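PDB 5JM6: aminopeptidase-like protein from Chaetomium thermophilum, which probably acts as a zinc-dependent aminopeptidase of the M18 family, trimming residues from peptide N termini, and is built as a dodecamer. Local coordinates for residues Leu59-Thr63 / Pro289-Gly293; Pro66-His70 / Lys193-Val197; Val98-Tyr103 / Phe115-Gln119; Arg179-Lys183 / Ser276-Trp280. One frame throughout, in Å; residues are numbered along the deposited sequence.

Contact 1: Leu59-Thr63 / Pro289-Gly293; sequences LDFMT and PATVG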
loop_
_atom_site.group_PDB
_atom_site.type_symbol
_atom_site.label_atom_id
_atom_site.label_comp_id
_atom_site.label_asym_id
_atom_site.label_seq_id
_atom_site.Cartn_x
_atom_site.Cartn_y
_atom_site.Cartn_z
ATOM N N LEU A 59 -17.179 -41.448 -28.530
ATOM C CA LEU A 59 -17.547 -41.584 -27.126
ATOM C C LEU A 59 -16.884 -42.805 -26.503
ATOM O O LEU A 59 -16.213 -42.699 -25.476
ATOM C CB LEU A 59 -19.066 -41.672 -26.970
ATOM C CG LEU A 59 -19.836 -40.359 -27.115
ATOM C CD1 LEU A 59 -21.328 -40.592 -26.950
ATOM C CD2 LEU A 59 -19.334 -39.344 -26.103
ATOM N N ASP A 60 -17.059 -43.960 -27.139
ATOM C CA ASP A 60 -16.480 -45.203 -26.638
ATOM C C ASP A 60 -14.959 -45.143 -26.591
ATOM O O ASP A 60 -14.341 -45.692 -25.680
ATOM C CB ASP A 60 -16.921 -46.389 -27.494
ATOM C CG ASP A 60 -18.405 -46.658 -27.393
ATOM O OD1 ASP A 60 -19.003 -46.318 -26.349
ATOM O OD2 ASP A 60 -18.974 -47.214 -28.354
ATOM N N PHE A 61 -14.358 -44.485 -27.575
ATOM C CA PHE A 61 -12.912 -44.324 -27.585
ATOM C C PHE A 61 -12.461 -43.576 -26.329
ATOM O O PHE A 61 -11.628 -44.075 -25.574
ATOM C CB PHE A 61 -12.456 -43.598 -28.854
ATOM C CG PHE A 61 -11.057 -43.059 -28.780
ATOM C CD1 PHE A 61 -9.966 -43.912 -28.745
ATOM C CD2 PHE A 61 -10.833 -41.693 -28.760
ATOM C CE1 PHE A 61 -8.679 -43.411 -28.680
ATOM C CE2 PHE A 61 -9.551 -41.186 -28.697
ATOM C CZ PHE A 61 -8.472 -42.045 -28.656
ATOM N N MET A 62 -13.041 -42.401 -26.094
ATOM C CA MET A 62 -12.677 -41.579 -24.942
ATOM C C MET A 62 -12.884 -42.308 -23.617
ATOM O O MET A 62 -12.053 -42.221 -22.714
ATOM C CB MET A 62 -13.482 -40.277 -24.938
ATOM C CG MET A 62 -13.214 -39.380 -26.131
ATOM S SD MET A 62 -11.472 -38.958 -26.320
ATOM C CE MET A 62 -11.184 -38.001 -24.836
ATOM N N THR A 63 -13.992 -43.029 -23.510
ATOM C CA THR A 63 -14.345 -43.705 -22.270
ATOM C C THR A 63 -13.341 -44.795 -21.882
ATOM O O THR A 63 -12.922 -44.881 -20.728
ATOM C CB THR A 63 -15.757 -44.319 -22.374
ATOM O OG1 THR A 63 -16.730 -43.267 -22.432
ATOM C CG2 THR A 63 -16.053 -45.210 -21.179
ATOM N N PRO A 289 -17.677 -41.434 -17.552
ATOM C CA PRO A 289 -17.684 -41.709 -18.991
ATOM C C PRO A 289 -17.908 -40.455 -19.819
ATOM O O PRO A 289 -18.496 -39.485 -19.340
ATOM C CB PRO A 289 -18.863 -42.674 -19.169
ATOM C CG PRO A 289 -19.121 -43.233 -17.822
ATOM C CD PRO A 289 -18.739 -42.167 -16.844
ATOM N N ALA A 290 -17.427 -40.484 -21.056
ATOM C CA ALA A 290 -17.801 -39.481 -22.036
ATOM C C ALA A 290 -19.278 -39.650 -22.356
ATOM O O ALA A 290 -19.806 -40.761 -22.319
ATOM C CB ALA A 290 -16.959 -39.613 -23.288
ATOM N N THR A 291 -19.944 -38.548 -22.673
ATOM C CA THR A 291 -21.376 -38.585 -22.921
ATOM C C THR A 291 -21.800 -37.501 -23.893
ATOM O O THR A 291 -21.042 -36.578 -24.186
ATOM C CB THR A 291 -22.182 -38.415 -21.621
ATOM O OG1 THR A 291 -23.580 -38.528 -21.908
ATOM C CG2 THR A 291 -21.906 -37.053 -21.005
ATOM N N VAL A 292 -23.018 -37.628 -24.402
ATOM C CA VAL A 292 -23.629 -36.550 -25.155
ATOM C C VAL A 292 -24.579 -35.815 -24.223
ATOM O O VAL A 292 -25.128 -36.405 -23.290
ATOM C CB VAL A 292 -24.371 -37.047 -26.406
ATOM C CG1 VAL A 292 -23.385 -37.628 -27.404
ATOM C CG2 VAL A 292 -25.428 -38.069 -26.029
ATOM N N GLY A 293 -24.728 -34.515 -24.442
ATOM C CA GLY A 293 -25.493 -33.688 -23.532
ATOM C C GLY A 293 -26.130 -32.479 -24.183
ATOM O O GLY A 293 -25.931 -32.212 -25.368
#
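L59, M62 and T63 line the side of helix 55-64 that rests on strand 291-293 and the turn leading into it, the packing of a helix against an outer strand of a small antiparallel sheet in the M18 peptidase fold. Strand 291-293 is an outermost strand, within this chain, of that three-stranded sheet. The polar link is made by T63. Its OG1 lies beside the backbone N (chi1 -68°), where it can reach back one helical turn and give its proton to L59 O at 3.1 Å, approaching from above the carbonyl plane. The same OG1 accepts from A290 N at 3.2 Å, with a bent N-H...O angle of 141°. L59 O also takes the ordinary helical bond from T63 N, so two donors share it.

Next to this link the packing is apolar. The A290 methyl fills the angle between two helix side chains, with CB 3.7 Å from L59 CD2 and 3.9 Å from M62 CB. Beyond CB the M62 chain bends away from the strand; its side chain is about 9 Å from that of the zinc ligand D306. I300 of the next strand packs against both L59 and V292, while T291 turns from the helix and meets D173 of a neighbouring subunit. L59 forks over the strand: CD2 sits near T291 N, and CD1 touches V292 CG1 at 3.6 Å, the two side chains crossing at about a right angle.

Contact 2: Pro66-His70 / Lys193-Val197; sequences PTVFH and KLVKV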
loop_
_atom_site.group_PDB
_atom_site.type_symbol
_atom_site.label_atom_id
_atom_site.label_comp_id
_atom_site.label_asym_id
_atom_site.label_seq_id
_atom_site.Cartn_x
_atom_site.Cartn_y
_atom_site.Cartn_z
ATOM N N PRO A 66 -8.078 -44.230 -21.358
ATOM C CA PRO A 66 -7.784 -43.077 -20.499
ATOM C C PRO A 66 -6.338 -42.579 -20.532
ATOM O O PRO A 66 -6.089 -41.443 -20.129
ATOM C CB PRO A 66 -8.135 -43.589 -19.096
ATOM C CG PRO A 66 -8.535 -45.054 -19.260
ATOM C CD PRO A 66 -8.035 -45.484 -20.592
ATOM N N THR A 67 -5.401 -43.412 -20.966
ATOM C CA THR A 67 -3.995 -43.024 -20.945
ATOM C C THR A 67 -3.402 -43.075 -22.343
ATOM O O THR A 67 -3.967 -43.696 -23.244
ATOM C CB THR A 67 -3.163 -43.922 -20.007
ATOM O OG1 THR A 67 -2.943 -45.198 -20.622
ATOM C CG2 THR A 67 -3.877 -44.112 -18.675
ATOM N N VAL A 68 -2.267 -42.411 -22.521
ATOM C CA VAL A 68 -1.626 -42.351 -23.824
ATOM C C VAL A 68 -1.249 -43.760 -24.301
ATOM O O VAL A 68 -1.251 -44.035 -25.500
ATOM C CB VAL A 68 -0.386 -41.416 -23.789
ATOM C CG1 VAL A 68 0.744 -42.016 -22.964
ATOM C CG2 VAL A 68 0.082 -41.088 -25.192
ATOM N N PHE A 69 -0.978 -44.665 -23.362
ATOM C CA PHE A 69 -0.625 -46.039 -23.711
ATOM C C PHE A 69 -1.826 -46.829 -24.212
ATOM O O PHE A 69 -1.680 -47.734 -25.032
ATOM C CB PHE A 69 0.003 -46.752 -22.518
ATOM C CG PHE A 69 1.199 -46.048 -21.968
ATOM C CD1 PHE A 69 2.374 -45.987 -22.695
ATOM C CD2 PHE A 69 1.146 -45.436 -20.730
ATOM C CE1 PHE A 69 3.478 -45.332 -22.195
ATOM C CE2 PHE A 69 2.247 -44.782 -20.223
ATOM C CZ PHE A 69 3.414 -44.729 -20.956
ATOM N N HIS A 70 -3.012 -46.499 -23.716
ATOM C CA HIS A 70 -4.217 -47.133 -24.226
ATOM C C HIS A 70 -4.516 -46.645 -25.637
ATOM O O HIS A 70 -4.988 -47.409 -26.477
ATOM C CB HIS A 70 -5.408 -46.867 -23.307
ATOM C CG HIS A 70 -5.350 -47.620 -22.017
ATOM N ND1 HIS A 70 -4.624 -47.181 -20.930
ATOM C CD2 HIS A 70 -5.914 -48.793 -21.643
ATOM C CE1 HIS A 70 -4.751 -48.046 -19.940
ATOM N NE2 HIS A 70 -5.528 -49.034 -20.347
ATOM N N LYS A 193 2.722 -54.384 -19.772
ATOM C CA LYS A 193 1.302 -54.719 -19.819
ATOM C C LYS A 193 0.446 -53.511 -19.443
ATOM O O LYS A 193 0.871 -52.659 -18.663
ATOM C CB LYS A 193 0.990 -55.895 -18.886
ATOM C CG LYS A 193 2.050 -56.995 -18.868
ATOM C CD LYS A 193 2.121 -57.763 -20.182
ATOM C CE LYS A 193 1.021 -58.806 -20.287
ATOM N NZ LYS A 193 0.916 -59.618 -19.044
ATOM N N LEU A 194 -0.760 -53.446 -20.000
ATOM C CA LEU A 194 -1.690 -52.358 -19.708
ATOM C C LEU A 194 -2.632 -52.746 -18.576
ATOM O O LEU A 194 -3.007 -53.910 -18.436
ATOM C CB LEU A 194 -2.506 -51.978 -20.946
ATOM C CG LEU A 194 -1.808 -51.429 -22.192
ATOM C CD1 LEU A 194 -2.854 -50.949 -23.191
ATOM C CD2 LEU A 194 -0.831 -50.312 -21.853
ATOM N N VAL A 195 -3.003 -51.765 -17.759
ATOM C CA VAL A 195 -3.867 -52.016 -16.617
ATOM C C VAL A 195 -4.839 -50.854 -16.419
ATOM O O VAL A 195 -4.557 -49.718 -16.802
ATOM C CB VAL A 195 -3.038 -52.247 -15.332
ATOM C CG1 VAL A 195 -2.505 -50.932 -14.789
ATOM C CG2 VAL A 195 -3.868 -52.963 -14.279
ATOM N N LYS A 196 -6.015 -51.164 -15.887
ATOM C CA LYS A 196 -7.002 -50.145 -15.578
ATOM C C LYS A 196 -7.905 -50.620 -14.447
ATOM O O LYS A 196 -8.357 -51.762 -14.463
ATOM C CB LYS A 196 -7.823 -49.850 -16.828
ATOM C CG LYS A 196 -8.436 -48.475 -16.910
ATOM C CD LYS A 196 -9.466 -48.452 -18.026
ATOM C CE LYS A 196 -8.997 -49.259 -19.233
ATOM N NZ LYS A 196 -10.154 -49.797 -20.000
ATOM N N VAL A 197 -8.230 -49.746 -13.502
ATOM C CA VAL A 197 -9.199 -50.119 -12.478
ATOM C C VAL A 197 -10.550 -49.537 -12.886
ATOM O O VAL A 197 -10.640 -48.377 -13.290
ATOM C CB VAL A 197 -8.777 -49.643 -11.071
ATOM C CG1 VAL A 197 -9.870 -49.944 -10.059
ATOM C CG2 VAL A 197 -7.478 -50.322 -10.654
#
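H70 lies flat between P66 and L194, and this sandwich is the tight part of the contact. P66 CD sits 3.7 Å above the plane of one face of the imidazole and L194 CD1 4.0 Å above the other, both offset toward the rim. At the edge, in the ring plane, H70 ND1 and T67 OG1 are hydrogen-bonded at 2.6 Å, either one the possible donor, which fixes the ring's rotation, and V195 O approaches CE1 at 3.6 Å. Without the imidazole, as with an alanine here, the T67 hydroxyl would probably lose this partner and a gap would open between P66 and L194.

The outer side is looser. There F69 gives L194 little more than its CB, 3.7 Å from L194 CD2, before its ring heads off toward R179. The partly exposed K196 chain, carried out from the strand by a CG anti to the backbone N (chi1 -154°), passes P66 CG with its CD at 3.7 Å; the bend at chi3 brings CE 3.7 Å from H70 NE2, and NZ bonds weakly to H64 O. T67 N-caps helix 68-81, whose start packs on strand 190-196, within this chain an outermost strand of a six-stranded antiparallel sheet.

Contact 3: Val98-Tyr103 / Phe115-Gln119; sequences VPGGKY and FTVGQ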
loop_
_atom_site.group_PDB
_atom_site.type_symbol
_atom_site.label_atom_id
_atom_site.label_comp_id
_atom_site.label_asym_id
_atom_site.label_seq_id
_atom_site.Cartn_x
_atom_site.Cartn_y
_atom_site.Cartn_z
ATOM N N VAL A 98 6.201 -51.204 -50.562
ATOM C CA VAL A 98 5.646 -51.456 -51.876
ATOM C C VAL A 98 4.473 -50.503 -52.090
ATOM O O VAL A 98 3.781 -50.150 -51.132
ATOM C CB VAL A 98 5.209 -52.947 -52.002
ATOM C CG1 VAL A 98 3.869 -53.194 -51.312
ATOM C CG2 VAL A 98 5.173 -53.400 -53.451
ATOM N N PRO A 99 4.272 -50.038 -53.334
ATOM C CA PRO A 99 3.105 -49.193 -53.608
ATOM C C PRO A 99 1.806 -49.895 -53.230
ATOM O O PRO A 99 1.686 -51.107 -53.410
ATOM C CB PRO A 99 3.186 -48.957 -55.117
ATOM C CG PRO A 99 4.625 -49.104 -55.442
ATOM C CD PRO A 99 5.169 -50.136 -54.499
ATOM N N GLY A 100 0.853 -49.140 -52.696
ATOM C CA GLY A 100 -0.399 -49.716 -52.247
ATOM C C GLY A 100 -0.312 -50.322 -50.857
ATOM O O GLY A 100 -1.316 -50.774 -50.314
ATOM N N GLY A 101 0.886 -50.339 -50.280
ATOM C CA GLY A 101 1.084 -50.917 -48.961
ATOM C C GLY A 101 0.614 -50.005 -47.843
ATOM O O GLY A 101 0.477 -48.798 -48.033
ATOM N N LYS A 102 0.355 -50.585 -46.675
ATOM C CA LYS A 102 -0.115 -49.818 -45.523
ATOM C C LYS A 102 0.659 -50.226 -44.273
ATOM O O LYS A 102 0.748 -51.410 -43.950
ATOM C CB LYS A 102 -1.622 -50.014 -45.326
ATOM C CG LYS A 102 -2.431 -49.839 -46.611
ATOM C CD LYS A 102 -3.929 -49.988 -46.402
ATOM C CE LYS A 102 -4.298 -51.359 -45.867
ATOM N NZ LYS A 102 -5.774 -51.560 -45.896
ATOM N N TYR A 103 1.221 -49.242 -43.575
ATOM C CA TYR A 103 2.174 -49.525 -42.506
ATOM C C TYR A 103 1.987 -48.640 -41.274
ATOM O O TYR A 103 1.252 -47.652 -41.312
ATOM C CB TYR A 103 3.604 -49.369 -43.036
ATOM C CG TYR A 103 3.847 -50.103 -44.336
ATOM C CD1 TYR A 103 4.195 -51.447 -44.344
ATOM C CD2 TYR A 103 3.716 -49.454 -45.558
ATOM C CE1 TYR A 103 4.410 -52.123 -45.531
ATOM C CE2 TYR A 103 3.929 -50.121 -46.749
ATOM C CZ TYR A 103 4.276 -51.456 -46.730
ATOM O OH TYR A 103 4.490 -52.121 -47.916
ATOM N N PHE A 115 0.824 -44.853 -42.123
ATOM C CA PHE A 115 0.778 -44.297 -43.468
ATOM C C PHE A 115 0.399 -45.322 -44.530
ATOM O O PHE A 115 0.589 -46.526 -44.349
ATOM C CB PHE A 115 2.126 -43.654 -43.824
ATOM C CG PHE A 115 3.283 -44.617 -43.832
ATOM C CD1 PHE A 115 3.926 -44.962 -42.655
ATOM C CD2 PHE A 115 3.737 -45.164 -45.022
ATOM C CE1 PHE A 115 4.993 -45.843 -42.661
ATOM C CE2 PHE A 115 4.805 -46.046 -45.036
ATOM C CZ PHE A 115 5.431 -46.387 -43.854
ATOM N N THR A 116 -0.155 -44.827 -45.633
ATOM C CA THR A 116 -0.423 -45.646 -46.808
ATOM C C THR A 116 0.344 -45.097 -48.001
ATOM O O THR A 116 0.424 -43.884 -48.199
ATOM C CB THR A 116 -1.920 -45.692 -47.163
ATOM O OG1 THR A 116 -2.318 -44.440 -47.736
ATOM C CG2 THR A 116 -2.756 -45.978 -45.930
ATOM N N VAL A 117 0.906 -46.000 -48.793
ATOM C CA VAL A 117 1.667 -45.629 -49.975
ATOM C C VAL A 117 0.782 -45.752 -51.209
ATOM O O VAL A 117 0.258 -46.826 -51.486
ATOM C CB VAL A 117 2.912 -46.520 -50.138
ATOM C CG1 VAL A 117 3.810 -45.990 -51.244
ATOM C CG2 VAL A 117 3.670 -46.619 -48.819
ATOM N N GLY A 118 0.600 -44.657 -51.939
ATOM C CA GLY A 118 -0.222 -44.682 -53.136
ATOM C C GLY A 118 0.315 -45.650 -54.174
ATOM O O GLY A 118 1.521 -45.874 -54.253
ATOM N N GLN A 119 -0.576 -46.234 -54.971
ATOM C CA GLN A 119 -0.172 -47.204 -55.986
ATOM C C GLN A 119 0.638 -46.563 -57.105
ATOM O O GLN A 119 1.382 -47.243 -57.812
ATOM C CB GLN A 119 -1.391 -47.900 -56.589
ATOM C CG GLN A 119 -2.209 -48.712 -55.612
ATOM C CD GLN A 119 -3.514 -49.179 -56.220
ATOM O OE1 GLN A 119 -3.544 -49.679 -57.346
ATOM N NE2 GLN A 119 -4.606 -48.999 -55.487
#
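Backbone hydrogen bonds join Y103 and F115, an antiparallel hydrogen-bonded pair: Y103 N gives to F115 O at 2.9 Å, nearly along the C=O axis, and F115 N gives back to Y103 O. Next along the ladder, V117 N reaches G101 O at 2.9 Å. G100 N meets V117 O at 2.7 Å in the type II turn V98-G101; at the positive phi of G100 (82°) a side chain would jam against the preceding carbonyl O.

Aromatic and apolar contacts lie on the face of Y103 and F115. Y103 CB makes a CH-pi contact over the F115 ring, 4.0 Å from its centroid; the rings meet obliquely. V117 CG2 sits at the edge of the Y103 ring, 4.1 Å from CE2. On the other face the K102 and T116 side chains lie side by side, CG against CG2.

One side-chain hydrogen bond folds the turn back on the strand: Y103 OH accepts from V98 N at 3.3 Å. A phenylalanine in place of Y103 would probably cost V98 N this acceptor. F115 and V117 pack on helix 353-368, at the open end of the beta hairpin 102-107/111-117 in the mixed sheet of the alpha/beta peptidase fold.

Contact 4: Arg179-Lys183 / Ser276-Trp280; sequences RVIVK and SILNW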
loop_
_atom_site.group_PDB
_atom_site.type_symbol
_atom_site.label_atom_id
_atom_site.label_comp_id
_atom_site.label_asym_id
_atom_site.label_seq_id
_atom_site.Cartn_x
_atom_site.Cartn_y
_atom_site.Cartn_z
ATOM N N ARG A 179 0.667 -48.367 -17.645
ATOM C CA ARG A 179 1.405 -49.567 -17.992
ATOM C C ARG A 179 2.223 -50.092 -16.820
ATOM O O ARG A 179 2.652 -49.332 -15.950
ATOM C CB ARG A 179 2.318 -49.297 -19.178
ATOM C CG ARG A 179 3.386 -48.270 -18.893
ATOM C CD ARG A 179 4.365 -48.230 -20.033
ATOM N NE ARG A 179 5.422 -47.251 -19.824
ATOM C CZ ARG A 179 6.279 -46.889 -20.769
ATOM N NH1 ARG A 179 6.190 -47.427 -21.978
ATOM N NH2 ARG A 179 7.220 -45.991 -20.511
ATOM N N VAL A 180 2.428 -51.403 -16.810
ATOM C CA VAL A 180 3.224 -52.057 -15.785
ATOM C C VAL A 180 4.396 -52.775 -16.436
ATOM O O VAL A 180 4.235 -53.428 -17.467
ATOM C CB VAL A 180 2.389 -53.068 -14.974
ATOM C CG1 VAL A 180 3.183 -53.584 -13.787
ATOM C CG2 VAL A 180 1.085 -52.436 -14.515
ATOM N N ILE A 181 5.576 -52.655 -15.838
ATOM C CA ILE A 181 6.727 -53.379 -16.345
ATOM C C ILE A 181 6.814 -54.695 -15.585
ATOM O O ILE A 181 7.194 -54.732 -14.416
ATOM C CB ILE A 181 8.021 -52.565 -16.185
ATOM C CG1 ILE A 181 7.808 -51.136 -16.690
ATOM C CG2 ILE A 181 9.161 -53.224 -16.928
ATOM C CD1 ILE A 181 7.449 -51.055 -18.160
ATOM N N VAL A 182 6.481 -55.777 -16.280
ATOM C CA VAL A 182 6.317 -57.080 -15.652
ATOM C C VAL A 182 7.464 -58.001 -16.033
ATOM O O VAL A 182 7.994 -57.930 -17.144
ATOM C CB VAL A 182 4.952 -57.720 -16.046
ATOM C CG1 VAL A 182 4.993 -59.248 -15.996
ATOM C CG2 VAL A 182 3.836 -57.183 -15.160
ATOM N N LYS A 183 7.854 -58.856 -15.095
ATOM C CA LYS A 183 8.839 -59.881 -15.367
ATOM C C LYS A 183 8.111 -61.193 -15.620
ATOM O O LYS A 183 7.570 -61.794 -14.695
ATOM C CB LYS A 183 9.803 -60.021 -14.193
ATOM C CG LYS A 183 10.995 -60.887 -14.492
ATOM C CD LYS A 183 11.750 -60.283 -15.659
ATOM C CE LYS A 183 13.251 -60.359 -15.465
ATOM N NZ LYS A 183 13.980 -59.983 -16.710
ATOM N N SER A 276 7.381 -59.583 -9.100
ATOM C CA SER A 276 7.319 -59.659 -10.558
ATOM C C SER A 276 7.088 -58.298 -11.210
ATOM O O SER A 276 7.178 -58.167 -12.431
ATOM C CB SER A 276 6.214 -60.620 -10.997
ATOM O OG SER A 276 6.479 -61.942 -10.564
ATOM N N ILE A 277 6.770 -57.291 -10.403
ATOM C CA ILE A 277 6.596 -55.943 -10.926
ATOM C C ILE A 277 7.872 -55.140 -10.699
ATOM O O ILE A 277 8.259 -54.876 -9.560
ATOM C CB ILE A 277 5.395 -55.230 -10.279
ATOM C CG1 ILE A 277 4.114 -56.024 -10.545
ATOM C CG2 ILE A 277 5.263 -53.814 -10.817
ATOM C CD1 ILE A 277 2.864 -55.380 -10.001
ATOM N N LEU A 278 8.543 -54.792 -11.793
ATOM C CA LEU A 278 9.789 -54.037 -11.735
ATOM C C LEU A 278 9.526 -52.541 -11.579
ATOM O O LEU A 278 10.313 -51.820 -10.963
ATOM C CB LEU A 278 10.630 -54.302 -12.988
ATOM C CG LEU A 278 10.814 -55.769 -13.400
ATOM C CD1 LEU A 278 11.602 -55.877 -14.697
ATOM C CD2 LEU A 278 11.486 -56.580 -12.301
ATOM N N ASN A 279 8.402 -52.097 -12.134
ATOM C CA ASN A 279 8.005 -50.696 -12.137
ATOM C C ASN A 279 6.636 -50.583 -12.787
ATOM O O ASN A 279 6.138 -51.551 -13.363
ATOM C CB ASN A 279 9.018 -49.830 -12.895
ATOM C CG ASN A 279 9.269 -48.496 -12.220
ATOM O OD1 ASN A 279 8.404 -47.620 -12.205
ATOM N ND2 ASN A 279 10.464 -48.331 -11.663
ATOM N N TRP A 280 6.017 -49.415 -12.684
ATOM C CA TRP A 280 4.833 -49.143 -13.480
ATOM C C TRP A 280 4.708 -47.655 -13.756
ATOM O O TRP A 280 5.306 -46.829 -13.066
ATOM C CB TRP A 280 3.556 -49.675 -12.810
ATOM C CG TRP A 280 3.226 -49.128 -11.440
ATOM C CD1 TRP A 280 3.374 -47.842 -11.003
ATOM C CD2 TRP A 280 2.600 -49.842 -10.368
ATOM N NE1 TRP A 280 2.925 -47.725 -9.711
ATOM C CE2 TRP A 280 2.440 -48.938 -9.300
ATOM C CE3 TRP A 280 2.174 -51.164 -10.202
ATOM C CZ2 TRP A 280 1.870 -49.313 -8.085
ATOM C CZ3 TRP A 280 1.613 -51.533 -8.992
ATOM C CH2 TRP A 280 1.468 -50.611 -7.951
#
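I181 and N279 form an antiparallel hydrogen-bonded pair in strands running at 165° to each other, but the register slips by one residue between I181 and V182, a beta bulge with L278 as the extra residue. I181 N gives to N279 O at 2.8 Å, while I181 O takes L278 N at 3.0 Å. Past the bulge K183 N reaches S276 O at 2.8 Å, in the carbonyl plane.

V180, I277 and W280 share one face. V180 CG1, anti to its backbone N, packs on I277 CG2 at 3.6 Å and lies at the edge of the W280 indole, near its plane. V180 and W280 run side by side; W280 takes the crowded position between backbone N and carbonyl carbon (chi1 60°), and its ring meets F253 edge-to-face. These strands are neighbours in the six-stranded antiparallel sheet of this M18 chain, and helix 259-268 covers this face through V262, I265 and L266.

The opposite face carries I181 and N279. I181 CB lies 3.5 Å from N279 O; more loosely, I181 CG2 comes 4.2 Å from L278 CD1. This side turns to another subunit, where W517 packs on I181 and M433 on N279. K183 lays its CB 4.3 Å from L278 CD2 and sends NZ on to G188 O. R179 extends its guanidinium to salt bridges with E281 and with D429 of that other subunit.

From the N terminus, helix 55-64 opens contact 1, whose loop closes only at 289-293 and encloses the other three. Helix 68-81, next in the chain, opens contact 2, closed at 193-197. Contact 3 is nested within it, the short loop of a hairpin in the mixed sheet, about 16 Å from contact 2 between nearest atoms. Contact 4 opens at 179-183, before contact 2 has closed, and ends at 276-280, so the two cross; they also touch, as neighbouring strands of the six-stranded sheet. Contacts 1 and 2 thus tie two successive N-terminal helices to different sheets, while contacts 3 and 4 each hold strands together within one sheet.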